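Long-range contact in sulfhydryl oxidase 1 (PDB 3LLK), which catalyses the oxidation of protein thiols to disulfides with reduction of oxygen, using a bound flavin-adenine dinucleotide: residues Phe65-Arg75 with Phe85-Glu95. Sequence-based numbering, arbitrary orientation.
Sequences FLHSVNEWLKR and FFKTALDDRKE
Helices 60-75 and 83-92 form an antiparallel pair joined through the short strand 80-82, and Trp72 and Arg93 meet across the gap between them, an instructive case of a tryptophan shared between alkyl and aromatic neighbours. The segment axes approach to 10.4 Å at 146°. Trp72 places CG anti to its backbone N (chi1 180°), which carries the indole toward helix 83-92, where the methyl CB of Ala89 sits over one face in a CH-pi contact, 3.8 Å from the centroid of the six-membered ring. Trp72 CZ2 lies over a face of the Phe85 ring, 3.4 Å from CE2, whereas Trp72 CZ3 meets the edge of Phe86 at its CD1. Leu73 and Val69 extend this apolar seam along Phe86, whose ring also touches Leu27 of helix 16-30. At the other end, the Phe65 ring turns its edge to Arg93 O. Arg93, just past the helix end, reaches, extended from CG to NE, across to helix 60-75, and Trp72 CB lies over a guanidinium face. Its NH1 binds Ala89 O (2.9 Å, 155°) in its own helix; NE bonds weakly to Ser68 OG (2.8 Å) and Ser68 O in the other. Arg75 NH2 approaches Arg93 NH2 edge to edge at 3.6 Å; a water accepting from Arg93 NH2 and donating to Ser68 O may ease this proximity of charges.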
loop_
_atom_site.group_PDB
_atom_site.type_symbol
_atom_site.label_atom_id
_atom_site.label_comp_id
_atom_site.label_asym_id
_atom_site.label_seq_id
_atom_site.Cartn_x
_atom_site.Cartn_y
_atom_site.Cartn_z
ATOM N N PHE A 65 -9.572 -13.456 -8.453
ATOM C CA PHE A 65 -8.262 -13.489 -9.087
ATOM C C PHE A 65 -7.152 -13.593 -8.025
ATOM O O PHE A 65 -6.230 -14.400 -8.156
ATOM C CB PHE A 65 -8.075 -12.220 -9.918
ATOM C CG PHE A 65 -6.667 -11.985 -10.362
ATOM C CD1 PHE A 65 -6.131 -12.694 -11.431
ATOM C CD2 PHE A 65 -5.876 -11.042 -9.715
ATOM C CE1 PHE A 65 -4.825 -12.465 -11.850
ATOM C CE2 PHE A 65 -4.572 -10.804 -10.127
ATOM C CZ PHE A 65 -4.046 -11.516 -11.197
ATOM N N LEU A 66 -7.240 -12.779 -6.978
ATOM C CA LEU A 66 -6.235 -12.814 -5.918
ATOM C C LEU A 66 -6.232 -14.153 -5.183
ATOM O O LEU A 66 -5.168 -14.679 -4.837
ATOM C CB LEU A 66 -6.461 -11.663 -4.929
ATOM C CG LEU A 66 -6.228 -10.276 -5.540
ATOM C CD1 LEU A 66 -6.742 -9.195 -4.591
ATOM C CD2 LEU A 66 -4.734 -10.091 -5.842
ATOM N N HIS A 67 -7.417 -14.710 -4.938
ATOM C CA HIS A 67 -7.509 -16.005 -4.257
ATOM C C HIS A 67 -6.894 -17.094 -5.142
ATOM O O HIS A 67 -6.215 -18.004 -4.649
ATOM C CB HIS A 67 -8.977 -16.342 -3.959
ATOM C CG HIS A 67 -9.183 -17.723 -3.415
ATOM N ND1 HIS A 67 -8.970 -18.043 -2.091
ATOM C CD2 HIS A 67 -9.534 -18.878 -4.029
ATOM C CE1 HIS A 67 -9.180 -19.335 -1.912
ATOM N NE2 HIS A 67 -9.523 -19.865 -3.073
ATOM N N SER A 68 -7.115 -16.992 -6.451
ATOM C CA SER A 68 -6.575 -17.985 -7.385
ATOM C C SER A 68 -5.045 -17.907 -7.448
ATOM O O SER A 68 -4.372 -18.931 -7.525
ATOM C CB SER A 68 -7.174 -17.784 -8.782
ATOM O OG SER A 68 -6.701 -18.761 -9.696
ATOM N N VAL A 69 -4.498 -16.695 -7.409
ATOM C CA VAL A 69 -3.045 -16.534 -7.443
ATOM C C VAL A 69 -2.467 -16.996 -6.112
ATOM O O VAL A 69 -1.452 -17.682 -6.076
ATOM C CB VAL A 69 -2.638 -15.064 -7.686
ATOM C CG1 VAL A 69 -1.132 -14.923 -7.576
ATOM C CG2 VAL A 69 -3.108 -14.614 -9.078
ATOM N N ASN A 70 -3.135 -16.627 -5.022
ATOM C CA ASN A 70 -2.701 -17.008 -3.685
ATOM C C ASN A 70 -2.589 -18.532 -3.590
ATOM O O ASN A 70 -1.574 -19.062 -3.129
ATOM C CB ASN A 70 -3.698 -16.504 -2.639
ATOM C CG ASN A 70 -3.174 -16.638 -1.222
ATOM O OD1 ASN A 70 -3.944 -16.814 -0.279
ATOM N ND2 ASN A 70 -1.864 -16.542 -1.063
ATOM N N GLU A 71 -3.635 -19.229 -4.033
ATOM C CA GLU A 71 -3.661 -20.691 -3.989
ATOM C C GLU A 71 -2.610 -21.326 -4.899
ATOM O O GLU A 71 -2.006 -22.343 -4.551
ATOM C CB GLU A 71 -5.058 -21.207 -4.352
ATOM C CG GLU A 71 -6.091 -20.945 -3.272
ATOM C CD GLU A 71 -5.592 -21.341 -1.888
ATOM O OE1 GLU A 71 -5.109 -22.484 -1.729
ATOM O OE2 GLU A 71 -5.682 -20.515 -0.955
ATOM N N TRP A 72 -2.387 -20.725 -6.063
ATOM C CA TRP A 72 -1.378 -21.245 -6.975
ATOM C C TRP A 72 -0.009 -21.186 -6.289
ATOM O O TRP A 72 0.781 -22.127 -6.375
ATOM C CB TRP A 72 -1.332 -20.418 -8.255
ATOM C CG TRP A 72 -0.306 -20.913 -9.221
ATOM C CD1 TRP A 72 -0.446 -21.937 -10.116
ATOM C CD2 TRP A 72 1.034 -20.425 -9.376
ATOM N NE1 TRP A 72 0.721 -22.113 -10.822
ATOM C CE2 TRP A 72 1.648 -21.200 -10.386
ATOM C CE3 TRP A 72 1.777 -19.409 -8.757
ATOM C CZ2 TRP A 72 2.973 -20.992 -10.794
ATOM C CZ3 TRP A 72 3.098 -19.201 -9.162
ATOM C CH2 TRP A 72 3.680 -19.990 -10.171
ATOM N N LEU A 73 0.268 -20.069 -5.622
ATOM C CA LEU A 73 1.536 -19.885 -4.915
ATOM C C LEU A 73 1.694 -20.909 -3.799
ATOM O O LEU A 73 2.764 -21.502 -3.638
ATOM C CB LEU A 73 1.624 -18.478 -4.315
ATOM C CG LEU A 73 1.940 -17.330 -5.272
ATOM C CD1 LEU A 73 1.815 -15.993 -4.548
ATOM C CD2 LEU A 73 3.349 -17.514 -5.817
ATOM N N LYS A 74 0.626 -21.097 -3.027
ATOM C CA LYS A 74 0.630 -22.041 -1.918
ATOM C C LYS A 74 0.925 -23.463 -2.382
ATOM O O LYS A 74 1.518 -24.245 -1.646
ATOM C CB LYS A 74 -0.715 -21.996 -1.181
ATOM C CG LYS A 74 -0.879 -20.770 -0.284
ATOM C CD LYS A 74 -2.326 -20.545 0.138
ATOM C CE LYS A 74 -2.880 -21.715 0.927
ATOM N NZ LYS A 74 -4.327 -21.535 1.237
ATOM N N ARG A 75 0.524 -23.795 -3.604
ATOM C CA ARG A 75 0.767 -25.129 -4.139
ATOM C C ARG A 75 2.201 -25.359 -4.608
ATOM O O ARG A 75 2.687 -26.487 -4.564
ATOM C CB ARG A 75 -0.198 -25.432 -5.283
ATOM C CG ARG A 75 -1.552 -25.906 -4.814
ATOM C CD ARG A 75 -2.468 -26.109 -5.989
ATOM N NE ARG A 75 -2.768 -24.840 -6.641
ATOM C CZ ARG A 75 -3.325 -24.736 -7.841
ATOM N NH1 ARG A 75 -3.640 -25.830 -8.522
ATOM N NH2 ARG A 75 -3.568 -23.542 -8.358
ATOM N N PHE A 85 7.417 -18.409 -15.092
ATOM C CA PHE A 85 6.426 -19.378 -14.645
ATOM C C PHE A 85 5.283 -18.660 -13.913
ATOM O O PHE A 85 4.122 -19.045 -14.030
ATOM C CB PHE A 85 7.099 -20.392 -13.719
ATOM C CG PHE A 85 6.252 -21.591 -13.405
ATOM C CD1 PHE A 85 5.587 -22.277 -14.421
ATOM C CD2 PHE A 85 6.141 -22.055 -12.100
ATOM C CE1 PHE A 85 4.822 -23.415 -14.139
ATOM C CE2 PHE A 85 5.380 -23.192 -11.807
ATOM C CZ PHE A 85 4.721 -23.871 -12.825
ATOM N N PHE A 86 5.622 -17.620 -13.155
ATOM C CA PHE A 86 4.626 -16.831 -12.432
ATOM C C PHE A 86 3.806 -16.012 -13.440
ATOM O O PHE A 86 2.604 -15.832 -13.268
ATOM C CB PHE A 86 5.328 -15.895 -11.443
ATOM C CG PHE A 86 4.388 -15.084 -10.569
ATOM C CD1 PHE A 86 3.577 -15.707 -9.630
ATOM C CD2 PHE A 86 4.369 -13.692 -10.649
ATOM C CE1 PHE A 86 2.760 -14.958 -8.767
ATOM C CE2 PHE A 86 3.558 -12.928 -9.795
ATOM C CZ PHE A 86 2.754 -13.567 -8.850
ATOM N N LYS A 87 4.460 -15.519 -14.490
ATOM C CA LYS A 87 3.782 -14.728 -15.523
ATOM C C LYS A 87 2.725 -15.574 -16.229
ATOM O O LYS A 87 1.648 -15.080 -16.591
ATOM C CB LYS A 87 4.779 -14.221 -16.568
ATOM C CG LYS A 87 4.128 -13.588 -17.798
ATOM C CD LYS A 87 5.168 -13.040 -18.759
ATOM C CE LYS A 87 4.522 -12.506 -20.018
ATOM N NZ LYS A 87 3.784 -13.590 -20.731
ATOM N N THR A 88 3.058 -16.843 -16.447
ATOM C CA THR A 88 2.143 -17.764 -17.098
ATOM C C THR A 88 0.911 -17.965 -16.220
ATOM O O THR A 88 -0.206 -18.042 -16.730
ATOM C CB THR A 88 2.831 -19.114 -17.377
ATOM O OG1 THR A 88 3.914 -18.906 -18.296
ATOM C CG2 THR A 88 1.855 -20.108 -17.981
ATOM N N ALA A 89 1.115 -18.027 -14.903
ATOM C CA ALA A 89 0.013 -18.206 -13.964
ATOM C C ALA A 89 -0.907 -16.980 -13.966
ATOM O O ALA A 89 -2.128 -17.106 -13.845
ATOM C CB ALA A 89 0.557 -18.459 -12.555
ATOM N N LEU A 90 -0.312 -15.796 -14.092
ATOM C CA LEU A 90 -1.073 -14.550 -14.139
ATOM C C LEU A 90 -1.878 -14.521 -15.440
ATOM O O LEU A 90 -3.069 -14.208 -15.431
ATOM C CB LEU A 90 -0.133 -13.336 -14.099
ATOM C CG LEU A 90 0.745 -13.119 -12.860
ATOM C CD1 LEU A 90 1.621 -11.898 -13.070
ATOM C CD2 LEU A 90 -0.125 -12.938 -11.623
ATOM N N ASP A 91 -1.222 -14.852 -16.551
ATOM C CA ASP A 91 -1.879 -14.858 -17.859
ATOM C C ASP A 91 -3.036 -15.854 -17.873
ATOM O O ASP A 91 -4.112 -15.545 -18.374
ATOM C CB ASP A 91 -0.893 -15.219 -18.982
ATOM C CG ASP A 91 0.265 -14.234 -19.100
ATOM O OD1 ASP A 91 0.145 -13.088 -18.611
ATOM O OD2 ASP A 91 1.299 -14.611 -19.701
ATOM N N ASP A 92 -2.812 -17.042 -17.311
ATOM C CA ASP A 92 -3.847 -18.074 -17.265
ATOM C C ASP A 92 -5.063 -17.617 -16.480
ATOM O O ASP A 92 -6.193 -18.017 -16.777
ATOM C CB ASP A 92 -3.313 -19.358 -16.635
ATOM C CG ASP A 92 -2.395 -20.121 -17.563
ATOM O OD1 ASP A 92 -2.267 -19.711 -18.738
ATOM O OD2 ASP A 92 -1.814 -21.130 -17.116
ATOM N N ARG A 93 -4.822 -16.774 -15.483
ATOM C CA ARG A 93 -5.893 -16.268 -14.648
ATOM C C ARG A 93 -6.438 -14.936 -15.160
ATOM O O ARG A 93 -7.158 -14.233 -14.457
ATOM C CB ARG A 93 -5.393 -16.179 -13.207
ATOM C CG ARG A 93 -5.110 -17.576 -12.661
ATOM C CD ARG A 93 -4.324 -17.606 -11.356
ATOM N NE ARG A 93 -4.155 -18.987 -10.903
ATOM C CZ ARG A 93 -3.430 -19.913 -11.535
ATOM N NH1 ARG A 93 -2.781 -19.616 -12.654
ATOM N NH2 ARG A 93 -3.378 -21.153 -11.060
ATOM N N LYS A 94 -6.086 -14.614 -16.401
ATOM C CA LYS A 94 -6.547 -13.403 -17.078
ATOM C C LYS A 94 -6.396 -12.092 -16.298
ATOM O O LYS A 94 -7.322 -11.273 -16.278
ATOM C CB LYS A 94 -8.026 -13.583 -17.476
ATOM C CG LYS A 94 -8.322 -14.891 -18.204
ATOM C CD LYS A 94 -9.761 -14.967 -18.717
ATOM C CE LYS A 94 -10.022 -13.915 -19.797
ATOM N NZ LYS A 94 -11.313 -14.130 -20.521
ATOM N N GLU A 95 -5.236 -11.861 -15.684
ATOM C CA GLU A 95 -5.057 -10.630 -14.913
ATOM C C GLU A 95 -5.233 -9.379 -15.757
ATOM O O GLU A 95 -5.641 -8.335 -15.247
ATOM C CB GLU A 95 -3.687 -10.600 -14.219
ATOM C CG GLU A 95 -2.513 -10.110 -15.045
ATOM C CD GLU A 95 -2.477 -8.602 -15.216
ATOM O OE1 GLU A 95 -2.617 -7.860 -14.217
ATOM O OE2 GLU A 95 -2.292 -8.158 -16.364
HETATM O O HOH W 1 -5.085 -21.352 -8.396
#